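Local coordinates for protein glucose-1-phosphate uridylyltransferase (Sphingomonas elodea, PDB 2UX8) that probably catalyses the conversion of alpha-D-glucose 1-phosphate and UTP into UDP-glucose and diphosphate, at residues Y82-T87 / D96-T101; K195-K200 / R245-Q250. One frame throughout, in Å; residues are numbered along the deposited sequence.

Contact 1: Y82-T87 / D96-T101; sequences YELEAT and DVLDGT
Leu-98 is the one residue of 96-101 that meets the helix segment 82-87, and it does so through one methyl. Ahead of it, Asp-96 and Val-97 belong to the end of a short 3-10 segment, closed by Asp-99 N bonding back to Asp-96 O at 2.9 Å. Leu-98 CD2 lies beside both Leu-84 CD2 and Glu-85 CG, 4.4 Å from each. Leu-84 has its CG trans to the backbone N (chi1 174°), which sends the branch toward Leu-98, and chi2 (61°) sets where CD2 falls. Only 90 Å² is buried, and the nearest CA atoms, those of Glu-85 and Leu-98, are 9.3 Å apart, so this is a light apolar contact. Leu-98 to Thr-101 is a type II turn, with Gly-100 at its third position. Leu-98 O takes two bonds: Thr-101 N at 2.9 Å and Thr-101 OG1 at 2.6 Å, the hydroxyl lying in the carbonyl plane on a lone pair. Water 1 donates to Thr-101 OG1 and, weakly, to Glu-85 OE2. Leu-29 of the second subunit packs on both Leu-84 and Val-97, and Lys-33 of that subunit bonds Thr-101 OG1. Both segments belong to the crossover between parallel strands 62-67 and 108-112, a beta-alpha-beta connection of the nucleotidyltransferase fold, here brought into the tetramer interface.

Contact 2: K195-K200 / R245-Q250; sequences KGLVEK and RMIGDQ. With G1P (1-O-phosphono-alpha-D-glucopyranose), chain K.
The peptide between Lys-195 and Gly-196 presents one flat face to Ile-247, and both outer methyls of that side chain lie over it. CD1 of Ile-247 comes to 3.5 Å from Lys-195 O, offset to the Gly-196 N side, while Ile-247 CG2 lies over the same oxygen at 3.6 Å, offset to the Lys-195 CA side. CG2 anti to the backbone N and CG1 beside it (chi1 -58°) let the two branches straddle the carbonyl. Ile-247 CD1 also touches Gly-196 CA at 3.7 Å and Leu-197 CD2 at 3.7 Å; the side chains of Leu-197 and Ile-247 pass alongside one another, running opposite ways. No hydrogen bond joins the segments.

The second flat group, the carboxylate of Glu-199, reaches the ligand through one oxygen. Its OE2 accepts two sugar hydroxyls, O2 and O3 of glucose 1-phosphate, each at 2.5 Å, very short as modelled, and these donors lie on opposite sides of the carboxylate plane. The bend at chi2 (-43°) turns the carboxylate to the sugar. With the carboxylate cut back to an alanine, both hydroxyls would probably lose their shared acceptor and the glucose ring would be held less firmly. Val-212 O and Gly-180 N are also hydrogen-bonded to the ligand.

Lys-195 and Gly-196 both face Thr-183, a classic beta bulge in strand 191-198, which runs antiparallel to 181-188 and to 252-256. Residues 245-250 bridge helix 240-244 and strand 252-256; Gln-244 bonds Leu-197 O, and Met-246 packs on helix 221-228.

How the contacts relate
Contacts 1 and 2 lie on opposite sides of the chain's centre, their own centres 44 Å apart, and share no helix or strand, although both belong to the nucleotidyltransferase fold. Each has a single aliphatic residue from the connecting chain between regular elements, a leucine or an isoleucine, meeting a regular element without a direct hydrogen bond. The partners differ: helix side chains in contact 1; mainly the backbone of a bulged strand, with one leucine methyl, in contact 2. The touching residues of contact 1 are mostly buried, and other subunits border it; contact 2, only partly buried, touches no other protein chain. Contact 2 leads into the sugar site, whereas contact 1 lies away from it.

Contact 1: Y82-T87 / D96-T101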
loop_
_atom_site.group_PDB
_atom_site.type_symbol
_atom_site.label_atom_id
_atom_site.label_comp_id
_atom_site.label_asym_id
_atom_site.label_seq_id
_atom_site.Cartn_x
_atom_site.Cartn_y
_atom_site.Cartn_z
ATOM N N TYR C 82 10.732 -10.228 3.479
ATOM C CA TYR C 82 11.108 -11.339 2.628
ATOM C C TYR C 82 12.255 -11.150 1.638
ATOM O O TYR C 82 13.281 -11.817 1.758
ATOM C CB TYR C 82 9.879 -11.856 1.892
ATOM C CG TYR C 82 10.017 -13.301 1.521
ATOM C CD1 TYR C 82 9.710 -14.304 2.433
ATOM C CD2 TYR C 82 10.525 -13.671 0.280
ATOM C CE1 TYR C 82 9.912 -15.647 2.118
ATOM C CE2 TYR C 82 10.734 -15.011 -0.047
ATOM C CZ TYR C 82 10.426 -15.992 0.877
ATOM O OH TYR C 82 10.633 -17.316 0.563
ATOM N N GLU C 83 12.104 -10.260 0.664
ATOM C CA GLU C 83 13.157 -10.068 -0.330
ATOM C C GLU C 83 14.451 -9.548 0.272
ATOM O O GLU C 83 15.541 -9.944 -0.145
ATOM C CB GLU C 83 12.691 -9.129 -1.444
ATOM C CG GLU C 83 13.653 -9.063 -2.620
ATOM C CD GLU C 83 13.125 -8.218 -3.756
ATOM O OE1 GLU C 83 11.967 -8.437 -4.153
ATOM O OE2 GLU C 83 13.863 -7.342 -4.258
ATOM N N LEU C 84 14.330 -8.665 1.254
ATOM C CA LEU C 84 15.495 -8.101 1.924
ATOM C C LEU C 84 16.344 -9.185 2.567
ATOM O O LEU C 84 17.546 -9.271 2.331
ATOM C CB LEU C 84 15.052 -7.136 3.012
ATOM C CG LEU C 84 16.154 -6.577 3.908
ATOM C CD1 LEU C 84 17.173 -5.791 3.086
ATOM C CD2 LEU C 84 15.522 -5.702 4.951
ATOM N N GLU C 85 15.712 -10.001 3.403
ATOM C CA GLU C 85 16.414 -11.085 4.084
ATOM C C GLU C 85 17.060 -12.036 3.085
ATOM O O GLU C 85 18.114 -12.617 3.360
ATOM C CB GLU C 85 15.461 -11.886 4.990
ATOM C CG GLU C 85 14.825 -11.075 6.110
ATOM C CD GLU C 85 14.290 -11.932 7.249
ATOM O OE1 GLU C 85 14.402 -13.178 7.165
ATOM O OE2 GLU C 85 13.758 -11.352 8.228
ATOM N N ALA C 86 16.421 -12.204 1.929
ATOM C CA ALA C 86 16.951 -13.087 0.896
ATOM C C ALA C 86 18.185 -12.441 0.294
ATOM O O ALA C 86 19.213 -13.088 0.114
ATOM C CB ALA C 86 15.913 -13.328 -0.177
ATOM N N THR C 87 18.075 -11.154 -0.010
ATOM C CA THR C 87 19.180 -10.400 -0.588
ATOM C C THR C 87 20.405 -10.435 0.318
ATOM O O THR C 87 21.526 -10.626 -0.138
ATOM C CB THR C 87 18.809 -8.930 -0.777
ATOM O OG1 THR C 87 17.697 -8.831 -1.660
ATOM C CG2 THR C 87 19.969 -8.154 -1.353
ATOM N N ASP C 96 21.389 -10.083 12.095
ATOM C CA ASP C 96 21.393 -9.583 13.466
ATOM C C ASP C 96 20.952 -8.131 13.535
ATOM O O ASP C 96 20.359 -7.689 14.521
ATOM C CB ASP C 96 22.790 -9.708 14.079
ATOM C CG ASP C 96 23.129 -11.129 14.470
ATOM O OD1 ASP C 96 22.307 -12.030 14.197
ATOM O OD2 ASP C 96 24.217 -11.345 15.050
ATOM N N VAL C 97 21.241 -7.390 12.475
ATOM C CA VAL C 97 20.907 -5.980 12.412
ATOM C C VAL C 97 19.398 -5.751 12.488
ATOM O O VAL C 97 18.938 -4.639 12.756
ATOM C CB VAL C 97 21.474 -5.366 11.119
ATOM C CG1 VAL C 97 20.706 -5.863 9.917
ATOM C CG2 VAL C 97 21.431 -3.878 11.194
ATOM N N LEU C 98 18.633 -6.816 12.271
ATOM C CA LEU C 98 17.175 -6.755 12.296
ATOM C C LEU C 98 16.595 -7.304 13.599
ATOM O O LEU C 98 15.379 -7.368 13.772
ATOM C CB LEU C 98 16.607 -7.558 11.107
ATOM C CG LEU C 98 16.253 -6.896 9.766
ATOM C CD1 LEU C 98 17.092 -5.700 9.503
ATOM C CD2 LEU C 98 16.445 -7.871 8.664
ATOM N N ASP C 99 17.471 -7.716 14.508
ATOM C CA ASP C 99 17.050 -8.278 15.787
ATOM C C ASP C 99 16.136 -7.335 16.534
ATOM O O ASP C 99 16.520 -6.214 16.833
ATOM C CB ASP C 99 18.273 -8.561 16.653
ATOM C CG ASP C 99 18.724 -10.002 16.579
ATOM O OD1 ASP C 99 18.295 -10.747 15.665
ATOM O OD2 ASP C 99 19.529 -10.387 17.448
ATOM N N GLY C 100 14.930 -7.784 16.849
ATOM C CA GLY C 100 14.018 -6.925 17.578
ATOM C C GLY C 100 13.017 -6.205 16.694
ATOM O O GLY C 100 12.131 -5.508 17.185
ATOM N N THR C 101 13.153 -6.365 15.383
ATOM C CA THR C 101 12.229 -5.717 14.471
ATOM C C THR C 101 11.036 -6.608 14.237
ATOM O O THR C 101 10.050 -6.187 13.648
ATOM C CB THR C 101 12.847 -5.422 13.099
ATOM O OG1 THR C 101 13.276 -6.642 12.492
ATOM C CG2 THR C 101 14.014 -4.487 13.231
HETATM O O HOH W 1 12.688 -9.411 10.811
#

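Contact 2: K195-K200 / R245-Q250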
loop_
_atom_site.group_PDB
_atom_site.type_symbol
_atom_site.label_atom_id
_atom_site.label_comp_id
_atom_site.label_asym_id
_atom_site.label_seq_id
_atom_site.Cartn_x
_atom_site.Cartn_y
_atom_site.Cartn_z
ATOM N N LYS C 195 -1.944 14.830 42.875
ATOM C CA LYS C 195 -3.177 15.172 43.568
ATOM C C LYS C 195 -4.178 15.794 42.609
ATOM O O LYS C 195 -5.355 15.932 42.926
ATOM C CB LYS C 195 -2.877 16.135 44.727
ATOM C CG LYS C 195 -2.164 15.476 45.911
ATOM C CD LYS C 195 -1.795 16.492 46.979
ATOM C CE LYS C 195 -1.165 15.826 48.200
ATOM N NZ LYS C 195 -0.616 16.826 49.174
ATOM N N GLY C 196 -3.703 16.163 41.428
ATOM C CA GLY C 196 -4.580 16.762 40.445
ATOM C C GLY C 196 -3.844 16.982 39.147
ATOM O O GLY C 196 -2.614 16.936 39.100
ATOM N N LEU C 197 -4.601 17.227 38.085
ATOM C CA LEU C 197 -3.999 17.448 36.788
ATOM C C LEU C 197 -4.945 18.157 35.850
ATOM O O LEU C 197 -6.129 17.842 35.793
ATOM C CB LEU C 197 -3.546 16.110 36.185
ATOM C CG LEU C 197 -4.540 14.960 35.998
ATOM C CD1 LEU C 197 -3.767 13.692 35.675
ATOM C CD2 LEU C 197 -5.349 14.742 37.255
ATOM N N VAL C 198 -4.416 19.135 35.129
ATOM C CA VAL C 198 -5.203 19.883 34.166
ATOM C C VAL C 198 -4.482 19.843 32.823
ATOM O O VAL C 198 -3.260 20.008 32.761
ATOM C CB VAL C 198 -5.390 21.345 34.614
ATOM C CG1 VAL C 198 -6.272 21.395 35.844
ATOM C CG2 VAL C 198 -4.046 21.972 34.918
ATOM N N GLU C 199 -5.238 19.603 31.755
ATOM C CA GLU C 199 -4.692 19.532 30.394
ATOM C C GLU C 199 -4.319 20.957 29.989
ATOM O O GLU C 199 -5.082 21.836 30.220
ATOM C CB GLU C 199 -5.772 19.015 29.432
ATOM C CG GLU C 199 -5.355 17.895 28.484
ATOM C CD GLU C 199 -3.991 18.096 27.869
ATOM O OE1 GLU C 199 -3.706 19.195 27.366
ATOM O OE2 GLU C 199 -3.198 17.143 27.879
ATOM N N LYS C 200 -3.164 21.200 29.396
ATOM C CA LYS C 200 -2.772 22.556 28.982
ATOM C C LYS C 200 -3.423 23.779 29.666
ATOM O O LYS C 200 -4.253 24.467 29.066
ATOM C CB LYS C 200 -2.955 22.697 27.470
ATOM C CG LYS C 200 -2.140 21.719 26.657
ATOM C CD LYS C 200 -2.058 22.137 25.203
ATOM C CE LYS C 200 -1.252 21.132 24.401
ATOM N NZ LYS C 200 -1.029 21.553 22.997
ATOM N N ARG C 245 -10.468 11.609 37.135
ATOM C CA ARG C 245 -11.518 10.910 37.854
ATOM C C ARG C 245 -11.034 9.735 38.654
ATOM O O ARG C 245 -11.826 9.037 39.277
ATOM C CB ARG C 245 -12.616 10.455 36.892
ATOM C CG ARG C 245 -13.716 11.471 36.702
ATOM C CD ARG C 245 -15.055 10.821 36.900
ATOM N NE ARG C 245 -15.721 10.606 35.628
ATOM C CZ ARG C 245 -16.294 9.464 35.278
ATOM N NH1 ARG C 245 -16.274 8.434 36.110
ATOM N NH2 ARG C 245 -16.895 9.360 34.101
ATOM N N MET C 246 -9.731 9.506 38.634
ATOM C CA MET C 246 -9.194 8.396 39.387
ATOM C C MET C 246 -8.065 8.766 40.305
ATOM O O MET C 246 -7.110 8.014 40.479
ATOM C CB MET C 246 -8.785 7.263 38.458
ATOM C CG MET C 246 -9.977 6.609 37.798
ATOM S SD MET C 246 -9.681 4.947 37.218
ATOM C CE MET C 246 -7.966 4.798 37.459
ATOM N N ILE C 247 -8.186 9.945 40.897
ATOM C CA ILE C 247 -7.197 10.402 41.853
ATOM C C ILE C 247 -7.573 9.896 43.247
ATOM O O ILE C 247 -6.736 9.394 43.991
ATOM C CB ILE C 247 -7.147 11.940 41.920
ATOM C CG1 ILE C 247 -6.846 12.525 40.548
ATOM C CG2 ILE C 247 -6.065 12.387 42.880
ATOM C CD1 ILE C 247 -7.020 14.020 40.480
ATOM N N GLY C 248 -8.846 10.024 43.586
ATOM C CA GLY C 248 -9.293 9.647 44.907
ATOM C C GLY C 248 -9.370 8.186 45.256
ATOM O O GLY C 248 -9.540 7.870 46.417
ATOM N N ASP C 249 -9.269 7.268 44.314
ATOM C CA ASP C 249 -9.366 5.908 44.782
ATOM C C ASP C 249 -8.343 4.902 44.313
ATOM O O ASP C 249 -8.467 3.713 44.583
ATOM C CB ASP C 249 -10.802 5.390 44.629
ATOM C CG ASP C 249 -11.126 4.939 43.252
ATOM O OD1 ASP C 249 -10.409 4.061 42.747
ATOM O OD2 ASP C 249 -12.115 5.446 42.689
ATOM N N GLN C 250 -7.302 5.382 43.646
ATOM C CA GLN C 250 -6.229 4.502 43.225
ATOM C C GLN C 250 -4.896 5.230 43.269
ATOM O O GLN C 250 -4.821 6.437 43.020
ATOM C CB GLN C 250 -6.506 3.929 41.836
ATOM C CG GLN C 250 -6.755 2.432 41.885
ATOM C CD GLN C 250 -7.231 1.845 40.571
ATOM O OE1 GLN C 250 -7.298 0.627 40.419
ATOM N NE2 GLN C 250 -7.573 2.704 39.621
HETATM C C1 G1P K . -0.510 14.723 25.419
HETATM C C2 G1P K . -1.256 14.823 26.765
HETATM C C3 G1P K . -0.576 15.903 27.624
HETATM C C4 G1P K . 0.869 15.472 27.860
HETATM C C5 G1P K . 1.566 15.351 26.486
HETATM C C6 G1P K . 3.019 14.899 26.698
HETATM O O1 G1P K . -0.626 15.986 24.724
HETATM O O2 G1P K . -2.614 15.182 26.519
HETATM O O3 G1P K . -1.244 16.009 28.874
HETATM O O4 G1P K . 1.525 16.458 28.657
HETATM O O5 G1P K . 0.886 14.360 25.664
HETATM O O6 G1P K . 3.690 14.769 25.442
HETATM P P G1P K . -0.022 15.862 23.222
HETATM O O1P G1P K . -0.710 14.786 22.465
HETATM O O2P G1P K . -0.201 17.266 22.472
HETATM O O3P G1P K . 1.554 15.533 23.286
#